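Local coordinates for protein amidase, hydantoinase/carbamoylase family (Burkholderia ambifaria, PDB 5TP4) that probably hydrolyses N-carbamoyl-L-amino acids as a zinc-dependent amidase of the peptidase M20 family, at residues F74-G79 with P128-S133; Q83-L88 with G188-A193; D11-D16 with V115-D120. All blocks are in the same frame, centred on the assembly; numbering follows the deposited sequence.

In the fold
The three contacts build outward from one sheet of the zinc-binding part of this M20-family amidase. Contact 1 pairs strands 73-77 and 129-133; contact 2 sets the start of strand 87-91 against the loop entering strand 193-199. The two meet because 129-133 and 87-91 are sheet neighbours, and one ethanediol touches both. In contact 3 the loop before helix 17-28 rests on helix 105-121, whose N119 bonds to R77 of contact 1. All are partly buried, with six of eleven touching residues buried in contact 1 but two of six in contact 3. Chemistry follows place: backbone ladder and salt bridges, then two backbone bonds with apolar contacts of alanine, valine, leucine and proline, then van der Waals touches with a water.

Contact 1: F74-G79 with P128-S133; sequences FARRDG and PLEIVS. With EDO (1,2-ethanediol), chain U; EDO (1,2-ethanediol), chain S.
R76 and E130 are a non-hydrogen-bonded pair of two antiparallel strands, and their charged ends close the gap: NH1 of R76 gives a hydrogen bond to E130 OE2 at 2.9 Å, in the guanidinium plane and on the anti lone pair of the carboxylate. The arginine chain bends at chi2 (78°), which places CD; R76 NE gives a hydrogen bond to D78 OD1 at 2.8 Å, close to the guanidinium plane. P128 CB sits over the centre of that group, 3.4 Å from R76 CZ. E130 OE1 accepts from O2 of an ethanediol at 2.6 Å. A second ethanediol uses its O2 to donate to R76 O and accept from D78 N. A75-I131 and R77-L129 are hydrogen-bonded pairs, each exchanging both N-H...O bonds. F74 and R76 turn their backbone polar groups to S66 and T64, E130 to V87 and I89, on neighbouring strands. R77 sends its guanidinium to N119 and the carbonyl of I123. V132 CG2 lies over one face of the F74 ring. Regular antiparallel bonds therefore hold the strands, with ion pairs added on the partly exposed face of R76 and E130, where one guanidinium shared between two acids would partly offset their charge.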
# COMPACT_ATOMS: atom_id res chain seq x y z
N PHE B 74 -6.66 8.46 42.65
CA PHE B 74 -5.58 8.93 43.50
C PHE B 74 -5.57 8.22 44.84
O PHE B 74 -6.60 8.17 45.52
CB PHE B 74 -5.74 10.42 43.80
CG PHE B 74 -5.51 11.28 42.60
CD1 PHE B 74 -6.58 11.59 41.76
CD2 PHE B 74 -4.24 11.76 42.31
CE1 PHE B 74 -6.37 12.38 40.65
CE2 PHE B 74 -4.03 12.57 41.19
CZ PHE B 74 -5.09 12.86 40.35
N ALA B 75 -4.41 7.74 45.25
CA ALA B 75 -4.23 7.20 46.59
C ALA B 75 -3.25 8.10 47.33
O ALA B 75 -2.20 8.47 46.78
CB ALA B 75 -3.69 5.76 46.54
N ARG B 76 -3.58 8.45 48.57
CA ARG B 76 -2.85 9.48 49.31
C ARG B 76 -2.19 8.89 50.55
O ARG B 76 -2.83 8.18 51.33
CB ARG B 76 -3.81 10.59 49.73
CG ARG B 76 -3.26 11.58 50.75
CD ARG B 76 -2.33 12.60 50.14
NE ARG B 76 -2.06 13.63 51.15
CZ ARG B 76 -1.86 14.91 50.89
NH1 ARG B 76 -1.88 15.35 49.63
NH2 ARG B 76 -1.63 15.75 51.89
N ARG B 77 -0.90 9.22 50.74
CA ARG B 77 -0.17 8.94 51.98
C ARG B 77 0.37 10.25 52.51
O ARG B 77 1.34 10.79 51.96
CB ARG B 77 0.98 7.96 51.73
CG ARG B 77 1.72 7.51 52.99
CD ARG B 77 2.79 6.49 52.59
NE ARG B 77 3.26 5.67 53.70
CZ ARG B 77 4.31 5.95 54.47
NH1 ARG B 77 4.98 7.09 54.31
NH2 ARG B 77 4.68 5.09 55.42
N ASP B 78 -0.23 10.76 53.59
CA ASP B 78 0.16 12.05 54.14
C ASP B 78 1.63 12.02 54.56
O ASP B 78 2.16 10.99 54.95
CB ASP B 78 -0.66 12.37 55.38
CG ASP B 78 -2.10 12.76 55.07
OD1 ASP B 78 -2.43 13.15 53.93
OD2 ASP B 78 -2.88 12.73 56.04
N GLY B 79 2.26 13.19 54.51
CA GLY B 79 3.56 13.38 55.10
C GLY B 79 3.44 14.23 56.35
O GLY B 79 2.36 14.60 56.80
N PRO B 128 3.81 14.94 51.28
CA PRO B 128 2.96 13.76 51.06
C PRO B 128 3.28 13.07 49.74
O PRO B 128 3.83 13.66 48.82
CB PRO B 128 1.54 14.35 51.05
CG PRO B 128 1.75 15.80 50.60
CD PRO B 128 3.04 16.21 51.25
N LEU B 129 2.93 11.78 49.68
CA LEU B 129 3.00 10.99 48.46
C LEU B 129 1.60 10.71 47.95
O LEU B 129 0.67 10.51 48.75
CB LEU B 129 3.73 9.65 48.68
CG LEU B 129 5.15 9.66 49.24
CD1 LEU B 129 5.80 8.25 49.10
CD2 LEU B 129 5.95 10.67 48.48
N GLU B 130 1.45 10.67 46.63
CA GLU B 130 0.21 10.19 46.04
C GLU B 130 0.56 9.26 44.90
O GLU B 130 1.57 9.47 44.21
CB GLU B 130 -0.68 11.34 45.56
CG GLU B 130 -1.32 12.10 46.75
CD GLU B 130 -2.26 13.22 46.32
OE1 GLU B 130 -2.69 13.20 45.15
OE2 GLU B 130 -2.57 14.10 47.14
N ILE B 131 -0.24 8.22 44.72
CA ILE B 131 -0.12 7.34 43.57
C ILE B 131 -1.35 7.60 42.71
O ILE B 131 -2.46 7.74 43.24
CB ILE B 131 -0.06 5.86 43.97
CG1 ILE B 131 0.94 5.60 45.08
CG2 ILE B 131 0.24 4.99 42.76
CD1 ILE B 131 0.61 4.24 45.69
N VAL B 132 -1.16 7.68 41.39
CA VAL B 132 -2.27 7.97 40.49
C VAL B 132 -2.30 6.98 39.32
O VAL B 132 -1.25 6.59 38.78
CB VAL B 132 -2.24 9.44 40.00
CG1 VAL B 132 -0.92 9.78 39.31
CG2 VAL B 132 -3.43 9.76 39.11
N SER B 133 -3.50 6.53 38.99
CA SER B 133 -3.76 5.86 37.72
C SER B 133 -4.66 6.80 36.91
O SER B 133 -5.80 7.06 37.31
CB SER B 133 -4.41 4.49 37.96
OG SER B 133 -4.86 3.93 36.74
C1 EDO U . -2.14 8.05 55.79
O1 EDO U . -1.11 7.40 55.03
C2 EDO U . -3.28 8.40 54.85
O2 EDO U . -2.91 9.61 54.19
C1 EDO S . -3.13 17.17 42.94
O1 EDO S . -3.12 17.84 44.20
C2 EDO S . -2.84 15.69 43.17
O2 EDO S . -3.92 15.14 43.94

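Contact 2: Q83-L88 with G188-A193. With EDO (1,2-ethanediol), chain S.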
# COMPACT_ATOMS: atom_id res chain seq x y z
N GLN B 83 0.95 21.12 54.88
CA GLN B 83 0.64 22.09 53.83
C GLN B 83 1.31 21.80 52.50
O GLN B 83 0.92 22.39 51.49
CB GLN B 83 1.03 23.51 54.30
N ALA B 84 2.30 20.90 52.45
CA ALA B 84 3.10 20.69 51.24
C ALA B 84 2.32 19.98 50.14
O ALA B 84 1.51 19.08 50.39
CB ALA B 84 4.35 19.88 51.57
N ALA B 85 2.60 20.38 48.90
CA ALA B 85 2.08 19.66 47.74
C ALA B 85 2.72 18.28 47.65
O ALA B 85 3.87 18.10 48.07
CB ALA B 85 2.37 20.45 46.47
N PRO B 86 2.01 17.30 47.10
CA PRO B 86 2.52 15.93 47.07
C PRO B 86 3.54 15.70 45.96
O PRO B 86 3.58 16.38 44.93
CB PRO B 86 1.25 15.10 46.82
CG PRO B 86 0.36 16.02 46.01
CD PRO B 86 0.64 17.40 46.57
N VAL B 87 4.37 14.69 46.20
CA VAL B 87 5.13 14.03 45.16
C VAL B 87 4.25 12.92 44.63
O VAL B 87 3.77 12.08 45.40
CB VAL B 87 6.46 13.49 45.70
CG1 VAL B 87 7.15 12.63 44.61
CG2 VAL B 87 7.31 14.64 46.20
N LEU B 88 4.01 12.92 43.32
CA LEU B 88 3.02 12.05 42.70
C LEU B 88 3.75 11.00 41.89
O LEU B 88 4.64 11.34 41.11
CB LEU B 88 2.09 12.90 41.82
CG LEU B 88 0.83 12.42 41.12
CD1 LEU B 88 -0.19 11.78 42.08
CD2 LEU B 88 0.23 13.62 40.42
N GLY B 188 -7.12 18.50 38.90
CA GLY B 188 -6.02 19.44 39.03
C GLY B 188 -5.56 19.53 40.47
O GLY B 188 -6.00 18.79 41.35
N GLY B 189 -4.65 20.46 40.70
CA GLY B 189 -4.16 20.69 42.04
C GLY B 189 -2.65 20.73 42.07
O GLY B 189 -2.00 20.28 41.12
N ALA B 190 -2.10 21.25 43.17
CA ALA B 190 -0.66 21.47 43.27
C ALA B 190 0.08 20.15 43.35
O ALA B 190 -0.37 19.21 44.01
CB ALA B 190 -0.33 22.31 44.50
N VAL B 191 1.19 20.06 42.62
CA VAL B 191 2.03 18.86 42.61
C VAL B 191 3.48 19.31 42.73
O VAL B 191 3.93 20.16 41.95
CB VAL B 191 1.84 18.02 41.33
CG1 VAL B 191 2.81 16.87 41.31
CG2 VAL B 191 0.40 17.51 41.22
N ASP B 192 4.23 18.74 43.68
CA ASP B 192 5.64 19.10 43.81
C ASP B 192 6.48 18.52 42.69
O ASP B 192 7.40 19.18 42.19
CB ASP B 192 6.20 18.63 45.15
CG ASP B 192 7.67 18.99 45.31
OD1 ASP B 192 7.98 20.19 45.52
OD2 ASP B 192 8.50 18.08 45.21
N ALA B 193 6.24 17.26 42.34
CA ALA B 193 6.98 16.57 41.30
C ALA B 193 6.17 15.36 40.90
O ALA B 193 5.35 14.86 41.68
CB ALA B 193 8.38 16.14 41.76
C1 EDO S . -3.13 17.17 42.94
O1 EDO S . -3.12 17.84 44.20
C2 EDO S . -2.84 15.69 43.17
O2 EDO S . -3.92 15.14 43.94
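A85 and P86 lead into strand 87-91 with their small groups against the loop of A190 and V191. The methyl of A85 points at this loop and meets A190 CB at 3.8 Å, whereas A85 O is buried beside D192 CB with no partner in the model. The proline ring packs P86 CD 3.3 Å from A190 O, which accepts its hydrogen bond from an ethanediol. V191 holds CG1 anti to its backbone N (chi1 175°), which lays that methyl near P86 O and L88 CB and leaves V191 CG2 to touch L88 CD2 at 4.0 Å. The leucine crosses the valine at about a right angle. Two backbone bonds bind the pieces: D192 N to P86 O at 2.7 Å, the donor tilted 30° from the carbonyl plane, and L88 N to A193 O at 2.9 Å. They bring the loop in where strand 193-199 joins strand 87-91 as a parallel neighbour, in the central sheet of the zinc-binding domain of this M20-family enzyme. D192 has CG anti to its backbone N (chi1 180°), and the side chain runs beside V87 in the same direction, with D192 OD2 3.8 Å from V87 CG2; that oxygen also makes a salt bridge with R415 of helix 398-416.

Contact 3: D11-D16 with V115-D120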
# COMPACT_ATOMS: atom_id res chain seq x y z
N ASP B 11 21.98 4.72 51.97
CA ASP B 11 21.36 3.70 52.81
C ASP B 11 20.81 2.54 51.98
O ASP B 11 20.64 1.44 52.53
CB ASP B 11 20.24 4.30 53.66
CG ASP B 11 20.76 5.24 54.74
OD1 ASP B 11 21.99 5.29 54.97
OD2 ASP B 11 19.92 5.94 55.33
N LEU B 12 20.55 2.77 50.68
CA LEU B 12 20.15 1.72 49.73
C LEU B 12 18.89 1.00 50.22
O LEU B 12 18.81 -0.24 50.24
CB LEU B 12 21.28 0.73 49.47
CG LEU B 12 22.55 1.29 48.81
CD1 LEU B 12 23.52 0.16 48.44
CD2 LEU B 12 22.20 2.15 47.59
N LEU B 13 17.91 1.78 50.65
CA LEU B 13 16.61 1.21 51.00
C LEU B 13 16.03 0.51 49.78
O LEU B 13 15.94 1.11 48.70
CB LEU B 13 15.67 2.33 51.46
CG LEU B 13 14.28 1.90 51.93
CD1 LEU B 13 14.39 1.11 53.24
CD2 LEU B 13 13.41 3.14 52.10
N GLU B 14 15.62 -0.76 49.94
CA GLU B 14 15.13 -1.57 48.84
C GLU B 14 13.68 -1.99 49.04
O GLU B 14 13.19 -2.08 50.17
CB GLU B 14 15.97 -2.84 48.67
CG GLU B 14 17.38 -2.56 48.27
CD GLU B 14 18.15 -3.82 47.93
OE1 GLU B 14 17.57 -4.92 48.04
OE2 GLU B 14 19.33 -3.69 47.55
N ILE B 15 12.99 -2.26 47.93
CA ILE B 15 11.63 -2.79 47.98
C ILE B 15 11.59 -4.30 48.18
O ILE B 15 12.64 -4.98 48.24
CB ILE B 15 10.85 -2.43 46.71
CG1 ILE B 15 11.47 -3.18 45.50
CG2 ILE B 15 10.84 -0.89 46.53
CD1 ILE B 15 10.44 -3.54 44.44
N ASP B 16 10.38 -4.83 48.28
CA ASP B 16 10.14 -6.27 48.30
C ASP B 16 9.82 -6.67 46.87
O ASP B 16 8.68 -6.54 46.42
CB ASP B 16 9.00 -6.61 49.26
CG ASP B 16 8.81 -8.11 49.44
OD1 ASP B 16 9.15 -8.91 48.51
OD2 ASP B 16 8.29 -8.49 50.49
N VAL B 115 4.98 2.55 48.65
CA VAL B 115 4.27 2.82 49.89
C VAL B 115 4.38 1.63 50.85
O VAL B 115 4.63 1.81 52.04
CB VAL B 115 2.81 3.19 49.60
CG1 VAL B 115 1.97 3.19 50.92
CG2 VAL B 115 2.78 4.58 48.93
N ARG B 116 4.22 0.41 50.34
CA ARG B 116 4.30 -0.76 51.22
C ARG B 116 5.68 -0.86 51.85
O ARG B 116 5.81 -1.22 53.03
CB ARG B 116 4.00 -2.04 50.44
CG ARG B 116 2.55 -2.17 50.02
CD ARG B 116 2.37 -3.37 49.07
NE ARG B 116 0.96 -3.75 48.96
CZ ARG B 116 0.53 -4.76 48.22
NH1 ARG B 116 1.40 -5.47 47.50
NH2 ARG B 116 -0.77 -5.08 48.21
N THR B 117 6.71 -0.51 51.08
CA THR B 117 8.07 -0.48 51.62
C THR B 117 8.23 0.62 52.68
O THR B 117 8.80 0.37 53.75
CB THR B 117 9.06 -0.34 50.46
OG1 THR B 117 9.17 -1.63 49.82
CG2 THR B 117 10.44 0.12 50.94
N LEU B 118 7.71 1.82 52.43
CA LEU B 118 7.77 2.86 53.45
C LEU B 118 7.03 2.45 54.72
O LEU B 118 7.50 2.74 55.83
CB LEU B 118 7.20 4.17 52.91
CG LEU B 118 7.98 4.75 51.73
CD1 LEU B 118 7.36 6.05 51.30
CD2 LEU B 118 9.50 4.95 52.07
N ASN B 119 5.89 1.77 54.57
CA ASN B 119 5.16 1.26 55.73
C ASN B 119 6.00 0.25 56.50
O ASN B 119 6.08 0.32 57.74
CB ASN B 119 3.84 0.61 55.30
CG ASN B 119 2.82 1.60 54.83
OD1 ASN B 119 2.98 2.82 54.99
ND2 ASN B 119 1.75 1.09 54.20
N ASP B 120 6.62 -0.70 55.79
CA ASP B 120 7.45 -1.70 56.44
C ASP B 120 8.61 -1.07 57.20
O ASP B 120 9.00 -1.55 58.27
CB ASP B 120 8.00 -2.69 55.41
CG ASP B 120 6.93 -3.58 54.82
OD1 ASP B 120 5.82 -3.62 55.38
OD2 ASP B 120 7.21 -4.24 53.80
O HOH W 1 10.42 -3.53 51.67
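T117 reaches out from helix 105-121 to the chain just ahead of helix 17-28, and its two branches divide the work. T117 OG1 packs against I15, 3.3 Å from I15 CA and 3.6 Å from I15 CB, while the methyl T117 CG2 lies 3.6 Å from E14 O. With chi1 at -77°, OG1 stands beside the helix backbone N and CG2 is anti to it, and the threonine crosses the isoleucine side chain at about a right angle. This is the close part of the contact. The hydroxyl is also tied within its own helix region, since T117 OG1 is hydrogen-bonded to the carboxylate of E113; the same E113 oxygen accepts from D16 N, so one acid links the loop to the helix.

Farther along, the fit slackens. The first side-chain bond of L13 points to the helix, yet L13 CD2 stays 4.3 Å from L118 CD2, and L413 of helix 398-416 touches both leucines. On the solvent side a water donates to T117 OG1 at 2.9 Å and, only weakly, to E14 O at 3.5 Å; E14 itself is exposed. The carboxylates of D16 and D120 approach without touching, D16 OD2 lying 5.5 Å from D120 OD2, and R19 serves both, pairing with D120 in a salt bridge and offering its backbone N to D16 OD1. D16 sits at the N-cap of helix 17-28, and the arrangement is one of side-chain N-capping, with the preceding loop packed against helix 105-121.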